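Local coordinates for putative MCP-type signal transduction protein (Campylobacter jejuni subsp. jejuni serotype O:2, PDB 4WY9) that probably serves as a chemoreceptor in chemotaxis, with this periplasmic tandem-PAS region acting as the sensing part, apparently by indirect ligand recognition, at residues T46-F49 with R50-K54; L57-D60 with N61-I65; F97-Q100 with S101-V105; N130-V133 with V134-L138. All blocks are in the same frame, centred on the assembly; numbering follows the deposited sequence.

Interaction 1. Residues T46-F49 with R50-K54; sequences TEMF and RSTSK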
ATOM      1  N   THR A  46      -2.456  21.931   4.851  1.00  6.61           N
ATOM      2  CA  THR A  46      -1.302  22.806   5.020  1.00  6.92           C
ATOM      3  C   THR A  46      -1.711  24.266   4.795  1.00  8.20           C
ATOM      4  O   THR A  46      -1.269  25.157   5.518  1.00  9.83           O
ATOM      5  CB  THR A  46      -0.144  22.378   4.144  1.00  7.74           C
ATOM      6  OG1 THR A  46       0.430  21.212   4.730  1.00  8.53           O
ATOM      7  CG2 THR A  46       0.923  23.447   4.006  1.00  9.72           C
ATOM      8  N   GLU A  47      -2.558  24.547   3.812  1.00  7.91           N
ATOM      9  CA  GLU A  47      -3.027  25.912   3.621  1.00  9.11           C
ATOM     10  C   GLU A  47      -3.738  26.387   4.891  1.00  9.87           C
ATOM     11  O   GLU A  47      -3.542  27.506   5.337  1.00 12.04           O
ATOM     12  CB  GLU A  47      -3.948  26.001   2.417  1.00 12.54           C
ATOM     13  CG  GLU A  47      -4.494  27.405   2.138  1.00 17.10           C
ATOM     14  CD  GLU A  47      -3.396  28.485   2.028  1.00 24.04           C
ATOM     15  OE1 GLU A  47      -2.269  28.215   1.523  1.00 28.06           O
ATOM     16  OE2 GLU A  47      -3.669  29.659   2.453  1.00 30.69           O
ATOM     17  N   MET A  48      -4.542  25.521   5.509  1.00  9.30           N
ATOM     18  CA  MET A  48      -5.224  25.868   6.750  1.00  9.15           C
ATOM     19  C   MET A  48      -4.231  26.155   7.858  1.00  8.89           C
ATOM     20  O   MET A  48      -4.349  27.151   8.579  1.00 10.42           O
ATOM     21  CB  MET A  48      -6.191  24.772   7.165  1.00  9.83           C
ATOM     22  CG  MET A  48      -6.760  24.981   8.569  1.00 11.00           C
ATOM     23  SD  MET A  48      -7.712  23.567   9.137  1.00 13.68           S
ATOM     24  CE  MET A  48      -9.169  23.767   8.166  1.00 16.27           C
ATOM     25  N   PHE A  49      -3.272  25.255   8.073  1.00  9.19           N
ATOM     26  CA  PHE A  49      -2.375  25.378   9.224  1.00  9.74           C
ATOM     27  C   PHE A  49      -1.361  26.485   9.009  1.00  9.81           C
ATOM     28  O   PHE A  49      -0.797  27.025   9.958  1.00 13.06           O
ATOM     29  CB  PHE A  49      -1.697  24.032   9.549  1.00 10.16           C
ATOM     30  CG  PHE A  49      -2.538  23.094  10.357  1.00  8.87           C
ATOM     31  CD1 PHE A  49      -3.604  22.398   9.799  1.00 11.42           C
ATOM     32  CD2 PHE A  49      -2.301  22.912  11.718  1.00 11.31           C
ATOM     33  CE1 PHE A  49      -4.398  21.550  10.561  1.00 11.74           C
ATOM     34  CE2 PHE A  49      -3.095  22.059  12.473  1.00 10.71           C
ATOM     35  CZ  PHE A  49      -4.128  21.369  11.894  1.00 11.89           C
ATOM     36  N   ARG A  50      -1.157  26.901   7.756  1.00  9.94           N
ATOM     37  CA  ARG A  50      -0.320  28.071   7.477  1.00 12.09           C
ATOM     38  C   ARG A  50      -1.081  29.389   7.690  1.00 13.83           C
ATOM     39  O   ARG A  50      -0.482  30.398   8.048  1.00 17.22           O
ATOM     40  CB  ARG A  50       0.230  28.031   6.048  1.00 11.88           C
ATOM     41  CG  ARG A  50       1.367  27.053   5.832  1.00 13.52           C
ATOM     42  CD  ARG A  50       1.855  27.089   4.374  1.00 15.13           C
ATOM     43  NE  ARG A  50       2.013  28.449   3.826  1.00 16.98           N
ATOM     44  CZ  ARG A  50       3.074  29.215   4.030  1.00 17.72           C
ATOM     45  NH1 ARG A  50       4.162  28.728   4.586  1.00 16.38           N
ATOM     46  NH2 ARG A  50       3.059  30.503   3.630  1.00 17.90           N
ATOM     47  N   SER A  51      -2.389  29.394   7.418  1.00 13.43           N
ATOM     48  CA  SER A  51      -3.167  30.620   7.416  1.00 15.08           C
ATOM     49  C   SER A  51      -3.945  30.852   8.707  1.00 14.67           C
ATOM     50  O   SER A  51      -4.482  31.925   8.921  1.00 17.96           O
ATOM     51  CB  SER A  51      -4.126  30.641   6.240  1.00 16.26           C
ATOM     52  OG  SER A  51      -5.105  29.678   6.445  1.00 18.68           O
ATOM     53  N   THR A  52      -4.018  29.843   9.577  1.00 13.26           N
ATOM     54  CA  THR A  52      -4.875  29.896  10.753  1.00 14.12           C
ATOM     55  C   THR A  52      -4.019  29.780  11.989  1.00 15.36           C
ATOM     56  O   THR A  52      -3.261  28.835  12.139  1.00 17.58           O
ATOM     57  CB  THR A  52      -5.898  28.747  10.735  1.00 13.19           C
ATOM     58  OG1 THR A  52      -6.587  28.730   9.460  1.00 13.89           O
ATOM     59  CG2 THR A  52      -6.905  28.915  11.841  1.00 13.04           C
ATOM     60  N   SER A  53      -4.169  30.738  12.897  0.52 14.97           N
ATOM     61  CA  SER A  53      -3.467  30.662  14.138  0.52 16.39           C
ATOM     62  C   SER A  53      -3.908  29.439  14.920  0.52 14.85           C
ATOM     63  O   SER A  53      -5.046  28.981  14.782  0.52 14.37           O
ATOM     64  CB  SER A  53      -3.699  31.939  14.950  0.52 16.11           C
ATOM     65  OG  SER A  53      -5.007  31.940  15.498  0.52 16.50           O
ATOM     66  N   LYS A  54      -3.037  28.915  15.770  1.00 16.82           N
ATOM     67  CA  LYS A  54      -3.401  27.778  16.612  1.00 19.03           C
ATOM     68  C   LYS A  54      -4.676  28.103  17.441  1.00 16.74           C
ATOM     69  O   LYS A  54      -5.549  27.238  17.603  1.00 17.97           O
ATOM     70  CB  LYS A  54      -2.236  27.447  17.514  1.00 24.12           C
ATOM     71  CG  LYS A  54      -2.420  26.149  18.246  1.00 28.33           C
ATOM     72  CD  LYS A  54      -1.048  25.668  18.754  1.00 29.89           C
ATOM     73  CE  LYS A  54      -1.116  24.399  19.537  1.00 33.98           C
ATOM     74  NZ  LYS A  54      -2.148  24.443  20.576  1.00 38.44           N
TER
HETATM   75  O   HOH W   1      -1.546  26.708  12.629  1.00 16.02           O
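Glu47 O is gripped twice by Ser51. Ser51 N reaches it at 3.0 Å, and Ser51 OG reaches the same Glu47 O at 2.9 Å. The two donors come from opposite faces of the carbonyl plane. The hydroxyl can turn back because Ser51 OG sits between its own backbone N and carbonyl carbon (chi1 69°). Met48 O, one residue on, is held mainly by a hydroxyl. Thr52 OG1 donates to Met48 O at 2.9 Å, while the bonds from Thr52 N and Ser51 N are weak. This is the C-terminal end of the long helix 8-51, and Thr52 is the first residue to leave helical geometry. Two side-chain hydroxyls thus supplement the backbone bonds where the helix stops. A water bridges the last turn, donating to both Phe49 O and Thr52 O at 2.8 Å. Arg50 N still makes a regular helical bond to Thr46 O, 2.8 Å long. Beside it, Arg50 CD lies 3.8 Å from Thr46 CG2, an aliphatic contact between side chains that run across each other. Thr46 OG1 bonds to Phe173 N of strand 163-173. Met48 and Phe49 pack on Ile62 of helix 59-70.

Interaction 2. Residues L57-D60 with N61-I65; sequences LDID and NITNI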
ATOM      1  N   LEU A  57      -7.798  27.450  15.335  1.00 10.22           N
ATOM      2  CA  LEU A  57      -7.996  26.168  14.664  1.00 10.26           C
ATOM      3  C   LEU A  57      -9.346  25.583  15.030  1.00 10.32           C
ATOM      4  O   LEU A  57      -9.745  25.553  16.209  1.00 10.15           O
ATOM      5  CB  LEU A  57      -6.895  25.193  15.002  1.00 10.42           C
ATOM      6  CG  LEU A  57      -5.558  25.426  14.306  1.00 11.94           C
ATOM      7  CD1 LEU A  57      -4.493  24.495  14.862  1.00 13.04           C
ATOM      8  CD2 LEU A  57      -5.628  25.269  12.783  1.00 12.16           C
ATOM      9  N   ASP A  58     -10.036  25.075  14.007  1.00  8.55           N
ATOM     10  CA  ASP A  58     -11.447  24.692  14.055  1.00  9.02           C
ATOM     11  C   ASP A  58     -11.582  23.218  13.741  1.00  7.59           C
ATOM     12  O   ASP A  58     -11.405  22.801  12.599  1.00  8.65           O
ATOM     13  CB  ASP A  58     -12.210  25.581  13.077  1.00 10.09           C
ATOM     14  CG  ASP A  58     -13.706  25.348  13.025  1.00 10.17           C
ATOM     15  OD1 ASP A  58     -14.164  24.182  13.056  1.00 11.49           O
ATOM     16  OD2 ASP A  58     -14.456  26.345  12.893  1.00 10.47           O
ATOM     17  N   ILE A  59     -11.924  22.421  14.767  0.57  7.95           N
ATOM     18  CA  ILE A  59     -11.968  20.982  14.623  0.57  7.63           C
ATOM     19  C   ILE A  59     -12.971  20.501  13.574  0.57  8.08           C
ATOM     20  O   ILE A  59     -12.697  19.565  12.827  0.57  8.72           O
ATOM     21  CB  ILE A  59     -12.254  20.293  15.990  0.57  9.25           C
ATOM     22  CG1 ILE A  59     -12.136  18.778  15.877  0.57 10.35           C
ATOM     23  CG2 ILE A  59     -13.593  20.711  16.556  0.57 10.13           C
ATOM     24  CD1 ILE A  59     -10.796  18.294  15.380  0.57  9.06           C
ATOM     25  N   ASP A  60     -14.136  21.144  13.500  0.57  8.01           N
ATOM     26  CA  ASP A  60     -15.127  20.774  12.515  0.57  9.54           C
ATOM     27  C   ASP A  60     -14.677  21.101  11.100  0.57  9.08           C
ATOM     28  O   ASP A  60     -14.961  20.337  10.173  0.57  9.23           O
ATOM     29  CB  ASP A  60     -16.466  21.460  12.821  0.57 13.02           C
ATOM     30  CG  ASP A  60     -17.299  20.726  13.826  0.57 14.99           C
ATOM     31  OD1 ASP A  60     -16.761  19.798  14.477  0.57 15.79           O
ATOM     32  OD2 ASP A  60     -18.469  21.109  14.022  0.57 18.19           O
ATOM     33  N   ASN A  61     -13.961  22.195  10.904  1.00 10.17           N
ATOM     34  CA  ASN A  61     -13.428  22.493   9.575  1.00 10.80           C
ATOM     35  C   ASN A  61     -12.494  21.390   9.131  1.00 10.38           C
ATOM     36  O   ASN A  61     -12.528  20.947   7.990  1.00 11.56           O
ATOM     37  CB  ASN A  61     -12.731  23.822   9.545  1.00 12.10           C
ATOM     38  CG  ASN A  61     -13.685  25.012   9.455  1.00 13.77           C
ATOM     39  OD1 ASN A  61     -14.904  24.825   9.321  1.00 16.29           O
ATOM     40  ND2 ASN A  61     -13.155  26.201   9.536  1.00 16.88           N
ATOM     41  N   ILE A  62     -11.647  20.922  10.044  1.00  9.60           N
ATOM     42  CA  ILE A  62     -10.733  19.824   9.735  1.00  9.83           C
ATOM     43  C   ILE A  62     -11.514  18.546   9.432  1.00 10.74           C
ATOM     44  O   ILE A  62     -11.218  17.832   8.485  1.00 11.55           O
ATOM     45  CB  ILE A  62      -9.737  19.613  10.883  1.00  9.49           C
ATOM     46  CG1 ILE A  62      -8.817  20.818  11.015  1.00 11.27           C
ATOM     47  CG2 ILE A  62      -8.937  18.343  10.688  1.00  9.09           C
ATOM     48  CD1 ILE A  62      -7.925  20.818  12.231  1.00 11.95           C
ATOM     49  N   THR A  63     -12.491  18.219  10.286  1.00 11.34           N
ATOM     50  CA  THR A  63     -13.288  17.034  10.091  1.00 13.44           C
ATOM     51  C   THR A  63     -13.946  17.007   8.729  1.00 12.23           C
ATOM     52  O   THR A  63     -13.970  15.985   8.059  1.00 14.36           O
ATOM     53  CB  THR A  63     -14.392  16.901  11.168  1.00 13.24           C
ATOM     54  OG1 THR A  63     -13.774  16.818  12.456  1.00 15.92           O
ATOM     55  CG2 THR A  63     -15.237  15.694  10.914  1.00 15.89           C
ATOM     56  N   ASN A  64     -14.503  18.135   8.315  1.00 12.65           N
ATOM     57  CA  ASN A  64     -15.238  18.197   7.065  1.00 14.17           C
ATOM     58  C   ASN A  64     -14.319  18.015   5.899  1.00 13.52           C
ATOM     59  O   ASN A  64     -14.701  17.381   4.915  1.00 15.60           O
ATOM     60  CB  ASN A  64     -15.974  19.522   6.963  1.00 18.07           C
ATOM     61  CG  ASN A  64     -17.070  19.644   7.959  1.00 23.07           C
ATOM     62  OD1 ASN A  64     -17.540  18.649   8.535  1.00 28.16           O
ATOM     63  ND2 ASN A  64     -17.494  20.851   8.187  1.00 25.97           N
ATOM     64  N   ILE A  65     -13.090  18.532   5.986  1.00 13.53           N
ATOM     65  CA  ILE A  65     -12.108  18.314   4.908  1.00 13.43           C
ATOM     66  C   ILE A  65     -11.790  16.829   4.759  1.00 13.17           C
ATOM     67  O   ILE A  65     -11.721  16.300   3.637  1.00 14.73           O
ATOM     68  CB  ILE A  65     -10.823  19.128   5.176  1.00 13.03           C
ATOM     69  CG1 ILE A  65     -11.121  20.615   5.006  1.00 14.99           C
ATOM     70  CG2 ILE A  65      -9.678  18.663   4.322  1.00 14.75           C
ATOM     71  CD1 ILE A  65     -10.032  21.494   5.563  1.00 17.52           C
TER
HETATM   72  O   HOH W   2     -16.668  24.659  11.737  1.00 20.42           O
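Asp58 and Asn61 meet through both a polar bond and a stack of flat groups. Asp58 OD1 accepts from Asn61 N at 2.9 Å, with an N-H...O angle of 158°. The N-H comes from above the carboxylate plane. With chi1 at -178°, the carboxylate of Asp58 swings away from its own N and back over the first helical turn. The Asn61 amide lies against this carboxylate with the planes only 6° apart, and Asp58 CG is 3.6 Å from Asn61 CG. A water lies close to both Asp58 OD1 and Asn61 OD1.

The second group of bonds is helical backbone. Ile62 N donates to Asp58 O at 3.2 Å, and Asn64 N donates to Asp60 O at 2.9 Å. Ile59 O takes two donors from one residue: Thr63 N at 2.9 Å and Thr63 OG1 at 3.0 Å. The hydroxyl approaches from above the carbonyl plane. Thr63 OG1 lies beside its own backbone N, the position from which it can reach back one turn. Ahead of these bonds, Tyr89 OH bonds to both Leu57 O and Ile59 N.

Apolar side chains pack the helix start against its neighbours. Ile59 and Ile62 pack on Phe90 of helix 88-93 and on Met106 of strand 104-110. Leu57 meets Phe49 of helix 8-51. The aspartate that caps Asn61 N is a classic N-cap, which opens helix 59-70 right after the loop from helix 8-51.

Interaction 3. Residues F97-Q100 with S101-V105; sequences FNTQ and SGKFV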
ATOM      1  N   PHE A  97     -10.451  10.123  19.286  1.00  7.52           N
ATOM      2  CA  PHE A  97      -9.305  10.873  18.769  1.00  7.17           C
ATOM      3  C   PHE A  97      -8.049  10.695  19.613  1.00  7.58           C
ATOM      4  O   PHE A  97      -7.008  11.260  19.284  1.00  8.98           O
ATOM      5  CB  PHE A  97      -9.622  12.357  18.675  1.00  8.09           C
ATOM      6  CG  PHE A  97     -10.730  12.725  17.729  1.00  8.96           C
ATOM      7  CD1 PHE A  97     -11.126  11.868  16.702  1.00  9.81           C
ATOM      8  CD2 PHE A  97     -11.366  13.942  17.842  1.00 10.29           C
ATOM      9  CE1 PHE A  97     -12.121  12.231  15.838  1.00 11.77           C
ATOM     10  CE2 PHE A  97     -12.359  14.332  16.986  1.00 12.35           C
ATOM     11  CZ  PHE A  97     -12.762  13.467  15.971  1.00 12.61           C
ATOM     12  N   ASN A  98      -8.139   9.958  20.718  1.00  7.52           N
ATOM     13  CA  ASN A  98      -7.027   9.838  21.630  1.00  8.49           C
ATOM     14  C   ASN A  98      -6.486   8.406  21.656  1.00  7.89           C
ATOM     15  O   ASN A  98      -7.251   7.485  21.912  1.00  9.99           O
ATOM     16  CB  ASN A  98      -7.444  10.220  23.055  1.00 11.93           C
ATOM     17  CG  ASN A  98      -7.799  11.671  23.160  1.00 16.89           C
ATOM     18  OD1 ASN A  98      -6.936  12.496  23.590  1.00 23.16           O
ATOM     19  ND2 ASN A  98      -8.978  11.989  22.852  1.00 17.38           N
ATOM     20  N   THR A  99      -5.193   8.265  21.395  1.00  7.80           N
ATOM     21  CA  THR A  99      -4.564   6.967  21.497  1.00  8.12           C
ATOM     22  C   THR A  99      -4.336   6.621  22.966  1.00 10.59           C
ATOM     23  O   THR A  99      -4.531   7.464  23.845  1.00 11.21           O
ATOM     24  CB  THR A  99      -3.242   6.906  20.734  1.00  8.64           C
ATOM     25  OG1 THR A  99      -2.250   7.656  21.475  1.00  8.92           O
ATOM     26  CG2 THR A  99      -3.378   7.443  19.322  1.00  9.25           C
ATOM     27  N   GLN A 100      -3.855   5.428  23.216  1.00 11.61           N
ATOM     28  CA  GLN A 100      -3.606   4.990  24.587  1.00 13.61           C
ATOM     29  C   GLN A 100      -2.557   5.866  25.275  1.00 11.94           C
ATOM     30  O   GLN A 100      -2.578   6.015  26.488  1.00 14.58           O
ATOM     31  CB  GLN A 100      -3.164   3.533  24.637  1.00 17.14           C
ATOM     32  CG  GLN A 100      -4.245   2.582  24.206  1.00 25.76           C
ATOM     33  CD  GLN A 100      -5.001   2.004  25.385  1.00 37.79           C
ATOM     34  OE1 GLN A 100      -4.467   1.823  26.517  1.00 40.72           O
ATOM     35  NE2 GLN A 100      -6.252   1.664  25.141  1.00 45.92           N
ATOM     36  N   SER A 101      -1.633   6.441  24.506  1.00 11.24           N
ATOM     37  CA  SER A 101      -0.596   7.302  25.061  1.00 11.76           C
ATOM     38  C   SER A 101      -0.957   8.777  24.911  1.00 11.59           C
ATOM     39  O   SER A 101      -0.099   9.651  25.116  1.00 12.68           O
ATOM     40  CB  SER A 101       0.760   7.029  24.430  1.00 12.31           C
ATOM     41  OG  SER A 101       0.791   7.419  23.079  1.00 11.32           O
ATOM     42  N   GLY A 102      -2.211   9.071  24.592  1.00 11.34           N
ATOM     43  CA  GLY A 102      -2.682  10.453  24.558  1.00 13.08           C
ATOM     44  C   GLY A 102      -2.287  11.226  23.331  1.00 10.69           C
ATOM     45  O   GLY A 102      -2.399  12.456  23.280  1.00 13.73           O
ATOM     46  N   LYS A 103      -1.849  10.526  22.289  1.00  8.81           N
ATOM     47  CA  LYS A 103      -1.616  11.186  21.021  1.00  8.57           C
ATOM     48  C   LYS A 103      -2.931  11.462  20.308  1.00  7.62           C
ATOM     49  O   LYS A 103      -3.920  10.767  20.515  1.00 10.07           O
ATOM     50  CB  LYS A 103      -0.701  10.352  20.126  1.00 10.96           C
ATOM     51  CG  LYS A 103       0.712  10.313  20.688  1.00 14.70           C
ATOM     52  CD  LYS A 103       1.672   9.652  19.799  1.00 16.82           C
ATOM     53  CE  LYS A 103       3.074   9.856  20.385  1.00 19.11           C
ATOM     54  NZ  LYS A 103       3.247   9.069  21.592  1.00 20.94           N
ATOM     55  N   PHE A 104      -2.928  12.486  19.471  1.00  7.37           N
ATOM     56  CA  PHE A 104      -4.124  12.905  18.769  1.00  6.85           C
ATOM     57  C   PHE A 104      -4.139  12.355  17.350  1.00  6.02           C
ATOM     58  O   PHE A 104      -3.343  12.755  16.498  1.00  6.66           O
ATOM     59  CB  PHE A 104      -4.254  14.426  18.734  1.00  7.85           C
ATOM     60  CG  PHE A 104      -5.525  14.881  18.075  1.00  8.12           C
ATOM     61  CD1 PHE A 104      -6.717  14.929  18.801  1.00  9.38           C
ATOM     62  CD2 PHE A 104      -5.557  15.215  16.732  1.00  7.96           C
ATOM     63  CE1 PHE A 104      -7.886  15.297  18.203  1.00 10.09           C
ATOM     64  CE2 PHE A 104      -6.731  15.609  16.136  1.00  8.89           C
ATOM     65  CZ  PHE A 104      -7.892  15.648  16.868  1.00  9.27           C
ATOM     66  N   VAL A 105      -5.054  11.419  17.093  1.00  6.73           N
ATOM     67  CA  VAL A 105      -5.196  10.783  15.794  1.00  7.21           C
ATOM     68  C   VAL A 105      -6.682  10.694  15.456  1.00  7.05           C
ATOM     69  O   VAL A 105      -7.459  10.090  16.198  1.00  7.79           O
ATOM     70  CB  VAL A 105      -4.542   9.378  15.737  1.00  8.65           C
ATOM     71  CG1 VAL A 105      -4.819   8.753  14.376  1.00 11.10           C
ATOM     72  CG2 VAL A 105      -3.065   9.427  16.052  1.00  8.66           C
TER
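A type I beta turn from Thr99 to Gly102 reverses the chain ahead of strand 104-110. Gly102 N closes it on Thr99 O at 2.9 Å, meeting that oxygen from above the carbonyl plane. Gly102 has positive phi (78°), a conformation that glycine adopts easily. Next to the turn, Asn98 and Phe104 form a single antiparallel bridge. Thr99 N bonds to Lys103 O at 2.9 Å, and Val105 N bonds to Phe97 O at 2.9 Å. Thr99 OG1 lies between its backbone N and carbonyl carbon (chi1 73°), facing into the turn. There it accepts from Lys103 N at 3.0 Å and weakly from Ser101 N. The same hydroxyl also bonds to Asp126 OD1. Its methyl, Thr99 CG2, rests on Val105 CG2 at 3.8 Å. The side chains of Phe97 and Phe104 run side by side and point the same way. Phe97 CB comes within 3.4 Å of Phe104 CE1, while the rings meet obliquely, their planes 68° apart. Phe104 also meets the ring of Phe90 in helix 88-93 and pairs by backbone with Leu83 of strand 78-83. Val105 packs on Tyr82 of that strand and Ile128 of helix 126-129.

Interaction 4. Residues N130-V133 with V134-L138; sequences NLQV and VQDIL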
ATOM      1  N   ASN A 130       2.966   5.237  15.301  1.00 10.24           N
ATOM      2  CA  ASN A 130       4.226   4.524  15.233  1.00 11.97           C
ATOM      3  C   ASN A 130       4.554   3.897  13.879  1.00 10.69           C
ATOM      4  O   ASN A 130       5.578   3.246  13.723  1.00 12.80           O
ATOM      5  CB  ASN A 130       4.255   3.459  16.336  1.00 14.13           C
ATOM      6  CG  ASN A 130       4.333   4.043  17.750  1.00 17.31           C
ATOM      7  OD1 ASN A 130       4.868   5.135  17.943  1.00 24.72           O
ATOM      8  ND2 ASN A 130       3.743   3.375  18.708  1.00 17.22           N
ATOM      9  N   LEU A 131       3.712   4.168  12.866  1.00  9.24           N
ATOM     10  CA  LEU A 131       4.014   3.692  11.520  1.00  9.03           C
ATOM     11  C   LEU A 131       5.363   4.216  11.057  1.00  8.40           C
ATOM     12  O   LEU A 131       5.726   5.370  11.335  1.00  9.37           O
ATOM     13  CB  LEU A 131       2.954   4.148  10.544  1.00  8.54           C
ATOM     14  CG  LEU A 131       1.576   3.514  10.599  1.00  9.02           C
ATOM     15  CD1 LEU A 131       0.629   4.288   9.696  1.00  9.35           C
ATOM     16  CD2 LEU A 131       1.621   2.053  10.206  1.00  9.84           C
ATOM     17  N   GLN A 132       6.095   3.391  10.321  1.00  8.90           N
ATOM     18  CA  GLN A 132       7.368   3.829   9.761  1.00  9.58           C
ATOM     19  C   GLN A 132       7.240   5.100   8.896  1.00  9.47           C
ATOM     20  O   GLN A 132       8.064   5.981   8.976  1.00 10.12           O
ATOM     21  CB  GLN A 132       8.049   2.720   8.977  1.00 11.51           C
ATOM     22  CG  GLN A 132       9.477   3.016   8.612  1.00 14.61           C
ATOM     23  CD  GLN A 132      10.372   3.127   9.844  1.00 18.67           C
ATOM     24  OE1 GLN A 132      10.380   2.241  10.680  1.00 22.72           O
ATOM     25  NE2 GLN A 132      11.084   4.196   9.964  1.00 19.96           N
ATOM     26  N   VAL A 133       6.194   5.182   8.071  1.00  9.10           N
ATOM     27  CA  VAL A 133       6.053   6.373   7.230  1.00  8.61           C
ATOM     28  C   VAL A 133       5.863   7.619   8.090  1.00  8.39           C
ATOM     29  O   VAL A 133       6.358   8.691   7.733  1.00  9.35           O
ATOM     30  CB  VAL A 133       4.911   6.264   6.165  1.00  9.20           C
ATOM     31  CG1 VAL A 133       5.260   5.282   5.056  1.00 11.32           C
ATOM     32  CG2 VAL A 133       3.556   5.946   6.767  1.00  9.03           C
ATOM     33  N   VAL A 134       5.138   7.485   9.197  1.00  7.49           N
ATOM     34  CA  VAL A 134       4.910   8.607  10.094  1.00  7.70           C
ATOM     35  C   VAL A 134       6.217   9.027  10.748  1.00  8.46           C
ATOM     36  O   VAL A 134       6.551  10.213  10.823  1.00  9.82           O
ATOM     37  CB  VAL A 134       3.851   8.302  11.159  1.00  8.35           C
ATOM     38  CG1 VAL A 134       3.815   9.358  12.221  1.00 10.29           C
ATOM     39  CG2 VAL A 134       2.489   8.101  10.492  1.00  9.89           C
ATOM     40  N   GLN A 135       6.974   8.050  11.239  1.00  8.93           N
ATOM     41  CA  GLN A 135       8.229   8.355  11.870  1.00 10.20           C
ATOM     42  C   GLN A 135       9.221   8.972  10.901  1.00 10.05           C
ATOM     43  O   GLN A 135       9.961   9.903  11.252  1.00 11.11           O
ATOM     44  CB  GLN A 135       8.775   7.145  12.564  1.00 13.53           C
ATOM     45  CG  GLN A 135       7.887   6.763  13.764  1.00 18.73           C
ATOM     46  CD  GLN A 135       7.677   7.954  14.805  1.00 22.85           C
ATOM     47  OE1 GLN A 135       8.652   8.599  15.266  1.00 27.23           O
ATOM     48  NE2 GLN A 135       6.417   8.264  15.146  1.00 22.61           N
ATOM     49  N   ASP A 136       9.249   8.464   9.678  1.00  9.71           N
ATOM     50  CA  ASP A 136      10.122   9.037   8.657  1.00  9.31           C
ATOM     51  C   ASP A 136       9.754  10.480   8.346  1.00  9.59           C
ATOM     52  O   ASP A 136      10.628  11.315   8.153  1.00 11.65           O
ATOM     53  CB  ASP A 136      10.081   8.207   7.391  1.00 11.36           C
ATOM     54  CG  ASP A 136      10.773   6.879   7.522  1.00 15.29           C
ATOM     55  OD1 ASP A 136      11.539   6.680   8.501  1.00 17.39           O
ATOM     56  OD2 ASP A 136      10.558   6.028   6.641  1.00 18.83           O
ATOM     57  N   ILE A 137       8.465  10.773   8.256  1.00  8.56           N
ATOM     58  CA  ILE A 137       8.028  12.145   8.004  1.00  8.79           C
ATOM     59  C   ILE A 137       8.485  13.060   9.149  1.00 10.17           C
ATOM     60  O   ILE A 137       9.038  14.137   8.899  1.00 10.70           O
ATOM     61  CB  ILE A 137       6.502  12.208   7.820  1.00  7.96           C
ATOM     62  CG1 ILE A 137       6.118  11.626   6.476  1.00  8.27           C
ATOM     63  CG2 ILE A 137       6.002  13.647   7.906  1.00  9.57           C
ATOM     64  CD1 ILE A 137       4.664  11.364   6.251  1.00  8.76           C
ATOM     65  N   LEU A 138       8.219  12.662  10.384  1.00  9.42           N
ATOM     66  CA  LEU A 138       8.569  13.514  11.531  1.00 11.00           C
ATOM     67  C   LEU A 138      10.057  13.808  11.535  1.00 13.74           C
ATOM     68  O   LEU A 138      10.472  14.926  11.873  1.00 17.25           O
ATOM     69  CB  LEU A 138       8.161  12.857  12.847  1.00 11.75           C
ATOM     70  CG  LEU A 138       6.672  12.638  13.050  1.00 19.08           C
ATOM     71  CD1 LEU A 138       6.346  12.177  14.414  1.00 19.41           C
ATOM     72  CD2 LEU A 138       5.808  13.809  12.677  1.00 23.02           C
TER
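The Gln132 amide and the Asp136 carboxylate meet one helical turn apart, with their planes 47° apart. Gln132 NE2 donates to Asp136 OD1 at 2.9 Å, at an N-H...O angle of 153°. Asp136 OD1 lies in the plane of the Gln132 amide. On the carboxylate the donor arrives from above the plane. The Gln132 chain bends at chi2 (65°), which carries the amide over towards Asp136. The carboxylate also crowds Gln132 O without bonding to it. Gln135 NE2 bonds instead to Ala129 O. Backbone bonds run alongside. Asp136 N reaches Gln132 O at 2.8 Å, and Gln135 N reaches Leu131 O at 3.0 Å. Leu131 holds the N-cap position of helix 132-140, and its CB touches Val134 CG2 at 4.0 Å. Leu131, Val133 and Ile137 pack on strand 163-173 of the PAS-type sheet, and Val134 packs on Tyr82 of strand 78-83. The helix start is therefore amphipathic: its apolar side covers the sheet, while the amide-carboxylate bond links two polar side chains one turn apart on the outer side.

Interactions 1 and 2 lie at facing helix ends, where helix 8-51 stops and helix 59-70 begins. They touch through Met48 CE and Ile65 CD1, 3.6 Å apart. Interaction 2 also meets interaction 3, through Ile59 CD1 and Phe104 CZ, and both pack on Phe90 of helix 88-93. Interaction 4 touches none of the others, but it shares Tyr82 of strand 78-83 with interaction 3. Interaction 1 is a surface contact, and the others are partly buried. Hydroxyls bind carbonyls at the end of helix 8-51 and the start of helix 59-70, where a carboxylate also caps. A hydroxyl braces the turn of interaction 3, and an amide-carboxylate pair lies outside on helix 132-140.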